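Local coordinates for transcarboxylase 5S subunit (Propionibacterium freudenreichii subsp. shermanii, PDB 1RQB), which catalyses the transfer of a carboxyl group from biotin of the 1.3S subunit to pyruvate, forming oxaloacetate, as the cobalt-containing 5S part of transcarboxylase, at residues A[109-112]-A[113-116]. Sequence-based numbering, arbitrary orientation.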
loop_
_atom_site.group_PDB
_atom_site.type_symbol
_atom_site.label_atom_id
_atom_site.label_comp_id
_atom_site.label_asym_id
_atom_site.label_seq_id
_atom_site.Cartn_x
_atom_site.Cartn_y
_atom_site.Cartn_z
ATOM N N LEU A 109 -25.063 17.999 4.348
ATOM C CA LEU A 109 -24.115 17.286 5.215
ATOM C C LEU A 109 -24.893 16.717 6.403
ATOM O O LEU A 109 -24.309 16.230 7.369
ATOM C CB LEU A 109 -23.027 18.240 5.724
ATOM C CG LEU A 109 -22.164 18.892 4.649
ATOM C CD1 LEU A 109 -21.129 19.807 5.285
ATOM C CD2 LEU A 109 -21.490 17.796 3.818
ATOM N N GLY A 110 -26.219 16.766 6.273
ATOM C CA GLY A 110 -27.127 16.330 7.317
ATOM C C GLY A 110 -27.613 14.895 7.322
ATOM O O GLY A 110 -27.075 14.032 6.632
ATOM N N TYR A 111 -28.693 14.679 8.067
ATOM C CA TYR A 111 -29.253 13.341 8.306
ATOM C C TYR A 111 -30.529 13.067 7.506
ATOM O O TYR A 111 -31.077 11.971 7.610
ATOM C CB TYR A 111 -29.555 13.220 9.804
ATOM C CG TYR A 111 -30.685 14.135 10.252
ATOM C CD1 TYR A 111 -31.985 13.647 10.413
ATOM C CD2 TYR A 111 -30.470 15.500 10.450
ATOM C CE1 TYR A 111 -33.039 14.492 10.753
ATOM C CE2 TYR A 111 -31.520 16.358 10.789
ATOM C CZ TYR A 111 -32.801 15.850 10.937
ATOM O OH TYR A 111 -33.844 16.701 11.246
ATOM N N ARG A 112 -31.027 14.024 6.724
ATOM C CA ARG A 112 -32.258 13.775 5.960
ATOM C C ARG A 112 -32.310 14.683 4.730
ATOM O O ARG A 112 -31.460 15.549 4.533
ATOM C CB ARG A 112 -33.500 14.095 6.801
ATOM C CG ARG A 112 -33.574 15.573 7.227
ATOM C CD ARG A 112 -34.848 15.896 7.989
ATOM N NE ARG A 112 -34.854 17.257 8.528
ATOM C CZ ARG A 112 -35.267 18.344 7.882
ATOM N NH1 ARG A 112 -35.723 18.257 6.640
ATOM N NH2 ARG A 112 -35.239 19.524 8.496
ATOM N N HIS A 113 -33.320 14.466 3.900
ATOM C CA HIS A 113 -33.505 15.341 2.735
ATOM C C HIS A 113 -34.060 16.669 3.255
ATOM O O HIS A 113 -34.883 16.681 4.169
ATOM C CB HIS A 113 -34.507 14.733 1.748
ATOM C CG HIS A 113 -33.969 13.565 0.986
ATOM N ND1 HIS A 113 -34.165 13.409 -0.369
ATOM C CD2 HIS A 113 -33.224 12.505 1.381
ATOM C CE1 HIS A 113 -33.560 12.307 -0.777
ATOM N NE2 HIS A 113 -32.981 11.741 0.266
ATOM N N TYR A 114 -33.586 17.776 2.697
ATOM C CA TYR A 114 -34.084 19.095 3.113
ATOM C C TYR A 114 -34.864 19.734 1.962
ATOM O O TYR A 114 -34.705 19.365 0.799
ATOM C CB TYR A 114 -32.928 20.029 3.485
ATOM C CG TYR A 114 -32.183 19.584 4.710
ATOM C CD1 TYR A 114 -31.142 18.663 4.618
ATOM C CD2 TYR A 114 -32.574 20.019 5.971
ATOM C CE1 TYR A 114 -30.513 18.183 5.756
ATOM C CE2 TYR A 114 -31.961 19.540 7.117
ATOM C CZ TYR A 114 -30.932 18.621 7.003
ATOM O OH TYR A 114 -30.345 18.116 8.131
ATOM N N ASN A 115 -35.714 20.692 2.320
ATOM C CA ASN A 115 -36.470 21.451 1.315
ATOM C C ASN A 115 -35.448 22.202 0.458
ATOM O O ASN A 115 -34.371 22.563 0.930
ATOM C CB ASN A 115 -37.438 22.424 2.013
ATOM C CG ASN A 115 -38.013 23.465 1.068
ATOM O OD1 ASN A 115 -37.382 24.488 0.810
ATOM N ND2 ASN A 115 -39.212 23.210 0.540
ATOM N N ASP A 116 -35.796 22.427 -0.802
ATOM C CA ASP A 116 -34.914 23.090 -1.772
ATOM C C ASP A 116 -34.324 24.403 -1.250
ATOM O O ASP A 116 -33.185 24.732 -1.580
ATOM C CB ASP A 116 -35.662 23.353 -3.089
ATOM C CG ASP A 116 -35.835 22.084 -3.938
ATOM O OD1 ASP A 116 -35.111 21.086 -3.696
ATOM O OD2 ASP A 116 -36.685 22.088 -4.864
#
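R112 reaches across the ring of Y114, two residues on, and meets it twice. Its CG sits over one ring face, 4.3 Å from the centroid of the Y114 ring and close to the ring normal, which qualifies as a CH-pi contact. Farther out, Y114 CE2 lies beneath the centre of the guanidinium, 3.6 Å from R112 CZ; with the two planes 42° apart, the group leans over the ring margin and does not stack flat on it. The extended chain from CG to NE carries it there, starting from a CG lodged between backbone N and carbonyl carbon (chi1 62°). R112 NE donates to Y111 OH at 3.0 Å, with the acceptor in the guanidinium plane and an N-H...O angle of 153°. This bond and the salt bridge from R112 NH2 to E429 help to set the rotation of the guanidinium, whereas the bond from R112 NH1 to H113 O, also 3.0 Å, is bent and weak and adds little. Y114 OH approaches the Y111 ring obliquely, 3.4 Å from Y111 CE2, and the edge of the Y114 ring faces G110 CA, its hydroxyl 3.8 Å from that atom.

Beyond these residues, Y114 OH is hydrogen-bonded to A454 O. N115 supplies the N-cap of helix 116-128 through its OD1 and E117 N. This loop joins strand 99-103 of the TIM barrel to that helix, and the R112 and Y114 bonds tie it to E429 and A454, both within the conserved carboxylase domain range.

Replacing R112 by an alanine is likely to leave E429 without this cationic partner and to strip one face of the Y114 ring of its aliphatic and guanidinium cover. Chemically, one arginine combines dispersion along its chain with charge pairing at its end, so the same side chain packs on the tyrosine and presents its charge to E429, outside the loop.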